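Local coordinates for extracellular matrix-binding protein EbhA (Staphylococcus aureus, PDB 2DGJ), which is a cell wall-associated adhesin that probably binds extracellular matrix, built as a long rod of alternately connected three-helix bundles, at residues Arg144-Asn147 / Tyr148-Asp152; Ser179-Asp182 / Val183-Leu187; Ala206-Ser209 / Ala210-Ile214; Asn219-Gln222 / Leu223-Asp226; Leu228-Gln231 / Val232-Gln236. One frame throughout, in Å; residues are numbered along the deposited sequence.

Contact 1 of 5, residues Arg144-Asn147 / Tyr148-Asp152; sequences RNQN and YLDAD
Gln146 and Asp150 clasp one another across the single turn of helix 146-149, and this is the tight part of the contact. The Gln146 chain starts with CG opposite the backbone N (chi1 -175°) and then bends at chi2, which carries the amide forward along the turn to Asp150. Gln146 NE2 reaches Asp150 OD2 at 2.6 Å with an almost straight N-H (179°). The carboxylate oxygen lies in the amide plane but is approached on its anti side, and the two flat groups are turned 62° apart. Both atoms have second partners: Gly199 O accepts from Gln146 NE2, and Val238 N donates to Asp150 OD2.

Beside this pair the backbone winds into one compact turn. Asn145 O takes Leu149 N at 3.0 Å and Tyr148 N at 2.9 Å, and Asp150 N closes on Gln146 O at 2.9 Å. As the N-cap, Asn145 accepts from Asn147 N through OD1 at 2.7 Å. The looser, exposed side holds Leu149, whose CD2 merely lies 3.6 Å from Arg144 O.

Asn147 bonds instead to helix 199-215, its OD1 accepting from Ala200 N. Polar groups thus close the turn on itself and tie it to the start of that helix, and the donors from Gln146 and Val238 would be expected to favour the charged form of Asp150.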
loop_
_atom_site.group_PDB
_atom_site.type_symbol
_atom_site.label_atom_id
_atom_site.label_comp_id
_atom_site.label_asym_id
_atom_site.label_seq_id
_atom_site.Cartn_x
_atom_site.Cartn_y
_atom_site.Cartn_z
ATOM N N ARG A 144 -0.631 44.506 5.733
ATOM C CA ARG A 144 -0.066 45.851 5.681
ATOM C C ARG A 144 0.026 46.374 4.256
ATOM O O ARG A 144 0.425 47.516 4.035
ATOM C CB ARG A 144 1.335 45.872 6.293
ATOM C CG ARG A 144 1.462 45.254 7.685
ATOM C CD ARG A 144 2.815 45.620 8.292
ATOM N NE ARG A 144 3.111 44.890 9.523
ATOM C CZ ARG A 144 3.605 43.654 9.553
ATOM N NH1 ARG A 144 3.851 43.012 8.421
ATOM N NH2 ARG A 144 3.866 43.067 10.717
ATOM N N ASN A 145 -0.339 45.541 3.287
ATOM C CA ASN A 145 -0.260 45.937 1.880
ATOM C C ASN A 145 -1.520 46.635 1.377
ATOM O O ASN A 145 -2.635 46.288 1.763
ATOM C CB ASN A 145 0.053 44.714 1.009
ATOM C CG ASN A 145 0.322 45.082 -0.433
ATOM O OD1 ASN A 145 -0.606 45.316 -1.208
ATOM N ND2 ASN A 145 1.598 45.154 -0.797
ATOM N N GLN A 146 -1.328 47.623 0.508
ATOM C CA GLN A 146 -2.420 48.404 -0.061
ATOM C C GLN A 146 -3.485 47.549 -0.749
ATOM O O GLN A 146 -4.658 47.926 -0.787
ATOM C CB GLN A 146 -1.837 49.418 -1.048
ATOM C CG GLN A 146 -2.829 50.413 -1.662
ATOM C CD GLN A 146 -3.649 49.814 -2.783
ATOM O OE1 GLN A 146 -3.159 48.996 -3.561
ATOM N NE2 GLN A 146 -4.902 50.232 -2.880
ATOM N N ASN A 147 -3.082 46.398 -1.277
ATOM C CA ASN A 147 -4.029 45.523 -1.963
ATOM C C ASN A 147 -5.050 44.942 -0.993
ATOM O O ASN A 147 -6.173 44.630 -1.380
ATOM C CB ASN A 147 -3.307 44.386 -2.684
ATOM C CG ASN A 147 -4.240 43.587 -3.582
ATOM O OD1 ASN A 147 -4.767 44.104 -4.564
ATOM N ND2 ASN A 147 -4.460 42.328 -3.235
ATOM N N TYR A 148 -4.655 44.790 0.267
ATOM C CA TYR A 148 -5.571 44.280 1.279
ATOM C C TYR A 148 -6.322 45.465 1.867
ATOM O O TYR A 148 -7.553 45.474 1.923
ATOM C CB TYR A 148 -4.822 43.577 2.414
ATOM C CG TYR A 148 -5.688 43.368 3.634
ATOM C CD1 TYR A 148 -6.627 42.338 3.687
ATOM C CD2 TYR A 148 -5.625 44.254 4.712
ATOM C CE1 TYR A 148 -7.486 42.198 4.774
ATOM C CE2 TYR A 148 -6.483 44.124 5.804
ATOM C CZ TYR A 148 -7.412 43.097 5.826
ATOM O OH TYR A 148 -8.280 42.981 6.886
ATOM N N LEU A 149 -5.553 46.462 2.298
ATOM C CA LEU A 149 -6.088 47.674 2.902
ATOM C C LEU A 149 -7.193 48.348 2.096
ATOM O O LEU A 149 -8.242 48.678 2.644
ATOM C CB LEU A 149 -4.956 48.672 3.155
ATOM C CG LEU A 149 -4.375 48.764 4.573
ATOM C CD1 LEU A 149 -4.726 47.538 5.400
ATOM C CD2 LEU A 149 -2.870 48.932 4.479
ATOM N N ASP A 150 -6.966 48.553 0.800
ATOM C CA ASP A 150 -7.977 49.195 -0.037
ATOM C C ASP A 150 -8.921 48.205 -0.705
ATOM O O ASP A 150 -9.612 48.546 -1.663
ATOM C CB ASP A 150 -7.324 50.078 -1.111
ATOM C CG ASP A 150 -6.751 51.361 -0.540
ATOM O OD1 ASP A 150 -7.193 51.767 0.553
ATOM O OD2 ASP A 150 -5.872 51.973 -1.184
ATOM N N ALA A 151 -8.948 46.981 -0.198
ATOM C CA ALA A 151 -9.829 45.960 -0.751
ATOM C C ALA A 151 -11.224 46.223 -0.206
ATOM O O ALA A 151 -11.359 46.789 0.880
ATOM C CB ALA A 151 -9.353 44.579 -0.325
ATOM N N ASP A 152 -12.259 45.830 -0.947
ATOM C CA ASP A 152 -13.622 46.027 -0.470
ATOM C C ASP A 152 -13.699 45.454 0.948
ATOM O O ASP A 152 -13.163 44.379 1.222
ATOM C CB ASP A 152 -14.621 45.309 -1.380
ATOM C CG ASP A 152 -14.567 45.806 -2.812
ATOM O OD1 ASP A 152 -14.520 47.038 -3.004
ATOM O OD2 ASP A 152 -14.580 44.973 -3.745
#

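Contact 2 of 5, residues Ser179-Asp182 / Val183-Leu187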
loop_
_atom_site.group_PDB
_atom_site.type_symbol
_atom_site.label_atom_id
_atom_site.label_comp_id
_atom_site.label_asym_id
_atom_site.label_seq_id
_atom_site.Cartn_x
_atom_site.Cartn_y
_atom_site.Cartn_z
ATOM N N SER A 179 -9.858 17.375 10.816
ATOM C CA SER A 179 -9.754 16.361 9.777
ATOM C C SER A 179 -9.094 16.908 8.516
ATOM O O SER A 179 -8.983 18.117 8.330
ATOM C CB SER A 179 -11.137 15.826 9.412
ATOM O OG SER A 179 -11.815 16.725 8.550
ATOM N N LYS A 180 -8.663 15.994 7.657
ATOM C CA LYS A 180 -8.026 16.340 6.391
ATOM C C LYS A 180 -8.959 17.222 5.570
ATOM O O LYS A 180 -8.546 18.245 5.023
ATOM C CB LYS A 180 -7.699 15.052 5.627
ATOM C CG LYS A 180 -7.400 15.204 4.137
ATOM C CD LYS A 180 -6.215 16.096 3.883
ATOM C CE LYS A 180 -5.666 15.864 2.484
ATOM N NZ LYS A 180 -6.756 15.787 1.477
ATOM N N ALA A 181 -10.226 16.827 5.509
ATOM C CA ALA A 181 -11.234 17.564 4.756
ATOM C C ALA A 181 -11.378 19.003 5.240
ATOM O O ALA A 181 -11.476 19.924 4.430
ATOM C CB ALA A 181 -12.580 16.848 4.842
ATOM N N ASP A 182 -11.390 19.199 6.556
ATOM C CA ASP A 182 -11.521 20.540 7.110
ATOM C C ASP A 182 -10.255 21.358 6.887
ATOM O O ASP A 182 -10.320 22.564 6.638
ATOM C CB ASP A 182 -11.847 20.481 8.605
ATOM C CG ASP A 182 -13.243 19.958 8.876
ATOM O OD1 ASP A 182 -14.166 20.311 8.110
ATOM O OD2 ASP A 182 -13.426 19.209 9.857
ATOM N N VAL A 183 -9.102 20.706 6.976
ATOM C CA VAL A 183 -7.846 21.403 6.754
ATOM C C VAL A 183 -7.895 21.941 5.330
ATOM O O VAL A 183 -7.599 23.115 5.093
ATOM C CB VAL A 183 -6.630 20.460 6.896
ATOM C CG1 VAL A 183 -5.348 21.192 6.505
ATOM C CG2 VAL A 183 -6.528 19.959 8.325
ATOM N N ASP A 184 -8.292 21.081 4.396
ATOM C CA ASP A 184 -8.380 21.480 2.998
ATOM C C ASP A 184 -9.410 22.585 2.814
ATOM O O ASP A 184 -9.225 23.481 1.992
ATOM C CB ASP A 184 -8.735 20.287 2.103
ATOM C CG ASP A 184 -7.561 19.338 1.907
ATOM O OD1 ASP A 184 -6.405 19.805 1.950
ATOM O OD2 ASP A 184 -7.795 18.126 1.692
ATOM N N ASN A 185 -10.499 22.519 3.574
ATOM C CA ASN A 185 -11.523 23.549 3.474
ATOM C C ASN A 185 -10.923 24.873 3.925
ATOM O O ASN A 185 -11.149 25.915 3.305
ATOM C CB ASN A 185 -12.731 23.209 4.349
ATOM C CG ASN A 185 -13.525 22.023 3.828
ATOM O OD1 ASN A 185 -13.798 21.920 2.632
ATOM N ND2 ASN A 185 -13.920 21.134 4.731
ATOM N N ALA A 186 -10.151 24.819 5.009
ATOM C CA ALA A 186 -9.505 26.003 5.560
ATOM C C ALA A 186 -8.493 26.551 4.561
ATOM O O ALA A 186 -8.409 27.756 4.350
ATOM C CB ALA A 186 -8.817 25.663 6.885
ATOM N N LEU A 187 -7.729 25.660 3.942
ATOM C CA LEU A 187 -6.730 26.068 2.962
ATOM C C LEU A 187 -7.376 26.831 1.810
ATOM O O LEU A 187 -6.937 27.928 1.456
ATOM C CB LEU A 187 -5.991 24.843 2.419
ATOM C CG LEU A 187 -5.093 25.053 1.197
ATOM C CD1 LEU A 187 -4.127 26.184 1.463
ATOM C CD2 LEU A 187 -4.340 23.770 0.886
#
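An N-capped first turn opens helix 180-194, a helix within the second FIVAR domain (128-198) of this fragment, and a lysine-aspartate salt bridge spaced i to i+4 runs along its side. Lys180 NZ meets Asp184 OD2 at 2.6 Å, on the syn lone pair of that oxygen. The lysine chain does not run straight out from the helix: after CG, set opposite the backbone N (chi1 163°), it bends at chi2 and again at chi4, and the two bends bring it round to the edge where OD2 offers that lone pair. Its CD and CE pass close to the same oxygen, with CE 3.2 Å from Asp184 OD2, so methylene groups as well as the ammonium lie against the acid. The Lys180 side chain also touches Thr124 and Ala128 of helix 112-135, which places the bridge beside a helix-helix interface.

At the cap, Ser179 OG accepts from Asp182 N at 3.2 Å, while a weak bond joins the same hydroxyl to Asp182 OD2. The first backbone bonds of the helix follow directly, Val183 N to Ser179 O and Asp184 N to Lys180 O.

Val183 turns to the buried side. Its CG2 branch sits 3.1 Å from Ser179 O, and the side chain packs on Ala128. On the exposed side Asn185 ND2 comes within 2.7 Å of Ala181 O, at too poor an angle for a hydrogen bond. Carboxylate and amide planes of Asp182 and Asn185 stand 50° apart, and Asn185 ND2 donates to Asp182 OD1 over a weak 3.5 Å.

Contact 3 of 5, residues Ala206-Ser209 / Ala210-Ile214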
loop_
_atom_site.group_PDB
_atom_site.type_symbol
_atom_site.label_atom_id
_atom_site.label_comp_id
_atom_site.label_asym_id
_atom_site.label_seq_id
_atom_site.Cartn_x
_atom_site.Cartn_y
_atom_site.Cartn_z
ATOM N N ALA A 206 -10.312 54.102 -8.970
ATOM C CA ALA A 206 -10.447 55.320 -8.184
ATOM C C ALA A 206 -9.748 56.483 -8.874
ATOM O O ALA A 206 -10.297 57.575 -8.977
ATOM C CB ALA A 206 -9.856 55.114 -6.809
ATOM N N LYS A 207 -8.533 56.235 -9.346
ATOM C CA LYS A 207 -7.753 57.264 -10.024
ATOM C C LYS A 207 -8.389 57.678 -11.344
ATOM O O LYS A 207 -8.313 58.838 -11.746
ATOM C CB LYS A 207 -6.324 56.770 -10.286
ATOM C CG LYS A 207 -5.505 56.503 -9.036
ATOM C CD LYS A 207 -4.047 56.232 -9.381
ATOM C CE LYS A 207 -3.200 56.110 -8.132
ATOM N NZ LYS A 207 -1.761 56.042 -8.476
ATOM N N THR A 208 -9.017 56.722 -12.019
ATOM C CA THR A 208 -9.650 56.996 -13.299
ATOM C C THR A 208 -10.883 57.888 -13.159
ATOM O O THR A 208 -11.020 58.884 -13.874
ATOM C CB THR A 208 -10.054 55.681 -14.014
ATOM O OG1 THR A 208 -8.879 54.926 -14.332
ATOM C CG2 THR A 208 -10.824 55.975 -15.294
ATOM N N SER A 209 -11.774 57.537 -12.234
ATOM C CA SER A 209 -12.994 58.310 -12.041
ATOM C C SER A 209 -12.692 59.677 -11.458
ATOM O O SER A 209 -13.352 60.660 -11.794
ATOM C CB SER A 209 -13.970 57.568 -11.126
ATOM O OG SER A 209 -13.565 57.648 -9.773
ATOM N N ALA A 210 -11.690 59.735 -10.589
ATOM C CA ALA A 210 -11.297 60.991 -9.964
ATOM C C ALA A 210 -10.691 61.932 -10.997
ATOM O O ALA A 210 -10.941 63.135 -10.972
ATOM C CB ALA A 210 -10.299 60.735 -8.847
ATOM N N THR A 211 -9.887 61.380 -11.900
ATOM C CA THR A 211 -9.248 62.170 -12.946
ATOM C C THR A 211 -10.282 62.700 -13.928
ATOM O O THR A 211 -10.233 63.855 -14.337
ATOM C CB THR A 211 -8.207 61.335 -13.721
ATOM O OG1 THR A 211 -7.088 61.066 -12.870
ATOM C CG2 THR A 211 -7.727 62.083 -14.951
ATOM N N ASN A 212 -11.225 61.848 -14.304
ATOM C CA ASN A 212 -12.268 62.254 -15.234
ATOM C C ASN A 212 -13.218 63.260 -14.593
ATOM O O ASN A 212 -13.742 64.145 -15.267
ATOM C CB ASN A 212 -13.053 61.036 -15.729
ATOM C CG ASN A 212 -12.223 60.128 -16.616
ATOM O OD1 ASN A 212 -11.307 60.582 -17.307
ATOM N ND2 ASN A 212 -12.553 58.841 -16.614
ATOM N N THR A 213 -13.445 63.121 -13.291
ATOM C CA THR A 213 -14.329 64.043 -12.588
ATOM C C THR A 213 -13.666 65.411 -12.479
ATOM O O THR A 213 -14.313 66.435 -12.689
ATOM C CB THR A 213 -14.679 63.529 -11.172
ATOM O OG1 THR A 213 -13.500 63.016 -10.547
ATOM C CG2 THR A 213 -15.720 62.432 -11.239
ATOM N N ILE A 214 -12.376 65.430 -12.159
ATOM C CA ILE A 214 -11.649 66.689 -12.047
ATOM C C ILE A 214 -11.649 67.430 -13.385
ATOM O O ILE A 214 -11.892 68.639 -13.436
ATOM C CB ILE A 214 -10.183 66.455 -11.604
ATOM C CG1 ILE A 214 -10.141 66.107 -10.114
ATOM C CG2 ILE A 214 -9.345 67.695 -11.880
ATOM C CD1 ILE A 214 -8.745 65.869 -9.559
#
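Regular alpha-helical hydrogen bonds join the two halves of this stretch of helix 199-215, from Ala210 N to Ala206 O through to Thr213 N to Ser209 O. Onto this backbone the threonines fold their hydroxyls. Thr211 OG1 donates to Lys207 O at 2.8 Å, the carbonyl that also accepts from Thr211 N at 3.0 Å; the two donors come from opposite faces of the carbonyl plane, so one oxygen is gripped by a single residue twice. The hydroxyl gets there because OG1 lies beside the backbone N (chi1 -70°), leaning back toward the preceding turn.

Thr213 is rotated differently, with OG1 between its backbone N and carbonyl carbon (chi1 43°). From there it lies 2.7 Å from Ser209 O and 2.6 Å from Ala210 O, and its one proton could serve either acceptor. The methyl CG2 of Thr213 is pressed to 3.0 Å from Ser209 O, a tight approach. On the exposed surface Thr208 and Asn212, one turn apart, stand side by side and point the same way, Thr208 CG2 being 3.6 Å from Asn212 ND2; the hydroxyl of Thr208 bonds back to Arg204 O.

Ala210 presents only a methyl, 3.2 Å from Ala206 O at its CB, and this small side chain packs on Val241 of helix 238-250. Lys207 and Thr211 lean on Val232 of helix 222-234, and the Lys207 ammonium bonds to the carbonyls of Glu233 and Ala235. Helix 199-215 is thereby wedged against both other helices of the fragment's second GA module (200-250).

Contact 4 of 5, residues Asn219-Gln222 / Leu223-Asp226; sequences NLTQ and LQKD
A capping box formed by Thr221 and Gln224 starts helix 222-234 in the second GA module of the fragment. Its firm half is the bond from Thr221 N to Gln224 OE1, 2.7 Å long with an N-H angle of 168°; the donor lies in the carbonyl plane of the amide and uses a lone pair. Gln224 reaches back in an extended chain, CG opposite its own carbonyl carbon (chi1 -74°), which lays the amide oxygen beside the residue before the helix. The reciprocal half runs from Gln224 N to Thr221 OG1, but the modelled place of that hydroxyl is less certain and the detail of this bond is doubtful.

Behind the cap, Leu220 packs against the stems of two residues on the next turn. Leu220 CB is 3.7 Å from Lys225 CG, and Leu220 CG is 4.0 Å from Gln224 CB, so on this side the leucine lies against methylene groups; Leu228 and Glu251, the latter from the C-terminal tag, touch it as well. Lys225 runs fully extended along this surface, its CE lying 3.6 Å from Leu220 O, and delivers its ammonium to Asn215 O at the end of the preceding helix. Asn219 ND2 donates to Gly248 O of helix 238-250 and to Glu251 O of the tag.

The backbone bonds Lys225 N to Thr221 O and Asp226 N to Gln222 O begin the regular helix. Since Gln224 is uncharged, the box satisfies the N-H of Thr221 with an amide oxygen, without adding a negative charge at the helix start.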
loop_
_atom_site.group_PDB
_atom_site.type_symbol
_atom_site.label_atom_id
_atom_site.label_comp_id
_atom_site.label_asym_id
_atom_site.label_seq_id
_atom_site.Cartn_x
_atom_site.Cartn_y
_atom_site.Cartn_z
ATOM N N ASN A 219 -15.468 74.854 -11.794
ATOM C CA ASN A 219 -14.788 75.805 -10.917
ATOM C C ASN A 219 -13.264 75.786 -11.001
ATOM O O ASN A 219 -12.587 76.538 -10.293
ATOM C CB ASN A 219 -15.204 75.540 -9.468
ATOM C CG ASN A 219 -14.990 74.094 -9.063
ATOM O OD1 ASN A 219 -15.573 73.179 -9.648
ATOM N ND2 ASN A 219 -14.146 73.877 -8.059
ATOM N N LEU A 220 -12.718 74.938 -11.867
ATOM C CA LEU A 220 -11.269 74.833 -11.992
ATOM C C LEU A 220 -10.679 75.331 -13.304
ATOM O O LEU A 220 -11.248 75.115 -14.379
ATOM C CB LEU A 220 -10.846 73.377 -11.787
ATOM C CG LEU A 220 -10.293 72.932 -10.431
ATOM C CD1 LEU A 220 -10.927 73.720 -9.299
ATOM C CD2 LEU A 220 -10.538 71.432 -10.278
ATOM N N THR A 221 -9.532 76.000 -13.210
ATOM C CA THR A 221 -8.839 76.468 -14.402
ATOM C C THR A 221 -8.169 75.200 -14.926
ATOM O O THR A 221 -8.096 74.201 -14.212
ATOM C CB THR A 221 -7.752 77.514 -14.068
ATOM O OG1 THR A 221 -6.728 76.900 -13.276
ATOM C CG2 THR A 221 -8.360 78.701 -13.308
ATOM N N GLN A 222 -7.675 75.223 -16.156
ATOM C CA GLN A 222 -7.054 74.024 -16.704
ATOM C C GLN A 222 -5.794 73.586 -15.955
ATOM O O GLN A 222 -5.618 72.401 -15.674
ATOM C CB GLN A 222 -6.730 74.220 -18.185
ATOM C CG GLN A 222 -6.330 72.927 -18.868
ATOM C CD GLN A 222 -5.670 73.156 -20.212
ATOM O OE1 GLN A 222 -6.298 73.020 -21.263
ATOM N NE2 GLN A 222 -4.393 73.518 -20.181
ATOM N N LEU A 223 -4.922 74.533 -15.626
ATOM C CA LEU A 223 -3.699 74.183 -14.911
ATOM C C LEU A 223 -3.993 73.690 -13.499
ATOM O O LEU A 223 -3.224 72.900 -12.938
ATOM C CB LEU A 223 -2.728 75.376 -14.876
ATOM C CG LEU A 223 -3.114 76.728 -14.268
ATOM C CD1 LEU A 223 -3.390 76.601 -12.780
ATOM C CD2 LEU A 223 -1.964 77.700 -14.496
ATOM N N GLN A 224 -5.095 74.160 -12.917
ATOM C CA GLN A 224 -5.476 73.723 -11.581
ATOM C C GLN A 224 -5.845 72.255 -11.704
ATOM O O GLN A 224 -5.568 71.454 -10.813
ATOM C CB GLN A 224 -6.670 74.523 -11.061
ATOM C CG GLN A 224 -6.339 75.945 -10.630
ATOM C CD GLN A 224 -7.547 76.691 -10.103
ATOM O OE1 GLN A 224 -8.553 76.835 -10.798
ATOM N NE2 GLN A 224 -7.454 77.176 -8.869
ATOM N N LYS A 225 -6.467 71.912 -12.829
ATOM C CA LYS A 225 -6.864 70.539 -13.091
ATOM C C LYS A 225 -5.620 69.685 -13.272
ATOM O O LYS A 225 -5.587 68.534 -12.828
ATOM C CB LYS A 225 -7.738 70.464 -14.348
ATOM C CG LYS A 225 -9.089 71.143 -14.194
ATOM C CD LYS A 225 -9.929 71.024 -15.454
ATOM C CE LYS A 225 -11.313 71.632 -15.259
ATOM N NZ LYS A 225 -12.145 71.535 -16.494
ATOM N N ASP A 226 -4.597 70.244 -13.918
ATOM C CA ASP A 226 -3.354 69.513 -14.139
ATOM C C ASP A 226 -2.733 69.166 -12.796
ATOM O O ASP A 226 -2.417 68.013 -12.531
ATOM C CB ASP A 226 -2.365 70.341 -14.960
ATOM C CG ASP A 226 -2.887 70.670 -16.347
ATOM O OD1 ASP A 226 -3.499 69.777 -16.973
ATOM O OD2 ASP A 226 -2.679 71.809 -16.815
#

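Contact 5 of 5, residues Leu228-Gln231 / Val232-Gln236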
loop_
_atom_site.group_PDB
_atom_site.type_symbol
_atom_site.label_atom_id
_atom_site.label_comp_id
_atom_site.label_asym_id
_atom_site.label_seq_id
_atom_site.Cartn_x
_atom_site.Cartn_y
_atom_site.Cartn_z
ATOM N N LEU A 228 -4.021 68.986 -9.723
ATOM C CA LEU A 228 -4.833 67.976 -9.050
ATOM C C LEU A 228 -4.729 66.609 -9.712
ATOM O O LEU A 228 -4.625 65.590 -9.031
ATOM C CB LEU A 228 -6.296 68.433 -9.014
ATOM C CG LEU A 228 -6.788 69.210 -7.784
ATOM C CD1 LEU A 228 -5.663 70.000 -7.151
ATOM C CD2 LEU A 228 -7.915 70.127 -8.205
ATOM N N LYS A 229 -4.770 66.585 -11.040
ATOM C CA LYS A 229 -4.674 65.331 -11.775
ATOM C C LYS A 229 -3.338 64.652 -11.484
ATOM O O LYS A 229 -3.263 63.427 -11.377
ATOM C CB LYS A 229 -4.832 65.584 -13.278
ATOM C CG LYS A 229 -6.247 65.970 -13.687
ATOM C CD LYS A 229 -6.317 66.521 -15.111
ATOM C CE LYS A 229 -6.121 65.437 -16.157
ATOM N NZ LYS A 229 -6.366 65.969 -17.529
ATOM N N HIS A 230 -2.287 65.454 -11.352
ATOM C CA HIS A 230 -0.965 64.923 -11.054
ATOM C C HIS A 230 -0.956 64.387 -9.624
ATOM O O HIS A 230 -0.332 63.366 -9.341
ATOM C CB HIS A 230 0.098 66.012 -11.202
ATOM C CG HIS A 230 1.500 65.504 -11.100
ATOM N ND1 HIS A 230 2.028 64.601 -12.015
ATOM C CD2 HIS A 230 2.483 65.747 -10.217
ATOM C CE1 HIS A 230 3.270 64.326 -11.685
ATOM N NE2 HIS A 230 3.580 65.008 -10.587
ATOM N N GLN A 231 -1.647 65.082 -8.726
ATOM C CA GLN A 231 -1.718 64.653 -7.332
ATOM C C GLN A 231 -2.433 63.306 -7.256
ATOM O O GLN A 231 -2.141 62.479 -6.390
ATOM C CB GLN A 231 -2.461 65.689 -6.486
ATOM C CG GLN A 231 -1.919 67.104 -6.621
ATOM C CD GLN A 231 -2.135 67.934 -5.369
ATOM O OE1 GLN A 231 -3.204 67.894 -4.760
ATOM N NE2 GLN A 231 -1.119 68.698 -4.983
ATOM N N VAL A 232 -3.379 63.092 -8.166
ATOM C CA VAL A 232 -4.119 61.835 -8.222
ATOM C C VAL A 232 -3.171 60.756 -8.741
ATOM O O VAL A 232 -3.182 59.616 -8.273
ATOM C CB VAL A 232 -5.319 61.939 -9.186
ATOM C CG1 VAL A 232 -5.908 60.555 -9.430
ATOM C CG2 VAL A 232 -6.375 62.880 -8.619
ATOM N N GLU A 233 -2.352 61.143 -9.712
ATOM C CA GLU A 233 -1.386 60.246 -10.329
ATOM C C GLU A 233 -0.389 59.704 -9.308
ATOM O O GLU A 233 0.001 58.536 -9.367
ATOM C CB GLU A 233 -0.650 60.995 -11.444
ATOM C CG GLU A 233 0.305 60.157 -12.289
ATOM C CD GLU A 233 1.570 59.757 -11.547
ATOM O OE1 GLU A 233 2.272 60.652 -11.025
ATOM O OE2 GLU A 233 1.864 58.544 -11.488
ATOM N N GLN A 234 0.012 60.549 -8.364
ATOM C CA GLN A 234 0.986 60.150 -7.354
ATOM C C GLN A 234 0.392 59.529 -6.093
ATOM O O GLN A 234 1.120 58.960 -5.276
ATOM C CB GLN A 234 1.862 61.350 -6.981
ATOM C CG GLN A 234 2.657 61.913 -8.152
ATOM C CD GLN A 234 3.720 62.907 -7.721
ATOM O OE1 GLN A 234 3.612 64.109 -7.980
ATOM N NE2 GLN A 234 4.755 62.408 -7.054
ATOM N N ALA A 235 -0.923 59.635 -5.932
ATOM C CA ALA A 235 -1.588 59.071 -4.762
ATOM C C ALA A 235 -1.291 57.569 -4.674
ATOM O O ALA A 235 -1.233 56.877 -5.697
ATOM C CB ALA A 235 -3.085 59.314 -4.848
ATOM N N GLN A 236 -1.105 57.071 -3.454
ATOM C CA GLN A 236 -0.795 55.658 -3.250
ATOM C C GLN A 236 -1.969 54.786 -2.833
ATOM O O GLN A 236 -1.879 53.561 -2.895
ATOM C CB GLN A 236 0.331 55.507 -2.227
ATOM C CG GLN A 236 1.710 55.813 -2.790
ATOM C CD GLN A 236 2.806 55.697 -1.747
ATOM O OE1 GLN A 236 2.969 56.578 -0.899
ATOM N NE2 GLN A 236 3.556 54.603 -1.797
#
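His230 and Gln234, one turn apart on the exposed face of helix 222-234, meet at the ring and the amide oxygen. Followed outward, Gln234 begins with CB 3.8 Å from His230 O. The next atom, CG, set beside the backbone N by a chi1 of -61°, is 3.5 Å from His230 O and also comes over one face of the imidazole, offset toward its rim. CD then lies 3.6 Å from His230 NE2, and at the tip OE1 reaches to 2.8 Å from His230 NE2 and 3.0 Å from His230 CD2. Despite the short distance this is no hydrogen bond: the angle is poor because OE1 stands well above the ring plane, with the amide and ring planes 58° apart.

Glu233 runs alongside the same ring, pointing the same way, its chain bent at chi2. Glu233 OE1 is 4.1 Å from His230 ND1, not in contact, and might modestly favour a protonated ring.

The side turned to the other helices is largely apolar. Val232 sets CG2 3.3 Å from Leu228 O and packs on Thr211 of helix 199-215 and Val244 of helix 238-250, while Leu228 touches Ile214 and Val244. At the margin of this side Gln231 sends its OE1 to Lys247 NZ. Toward the end of the helix the backbone loosens: Gln234 N still bonds His230 O at 3.0 Å, whereas Ala235 N holds Gln231 O weakly. A polar outer face backed by branched aliphatic residues is the amphipathic pattern of a helix in a three-helix bundle, here the second GA module.

The five contacts come in series along the chain. Contacts 1 and 2 lie in the second FIVAR domain, their centres about 26 Å apart, and contacts 3, 4 and 5 lie in the second GA module. Contact 3 is on helix 199-215, while contacts 4 and 5 share helix 222-234; the centres of contacts 3 and 5 are about 10 Å apart, and each is about 14 Å from that of contact 4. These three touch one another through Ile214, Leu220 and Leu228. Contact 1 packs on contact 5 where Gln146 touches the backbone oxygen of Gln236, bringing the two modules together, whereas contact 2 lies about 43 Å or more, centre to centre, from the GA contacts, consistent with a rod.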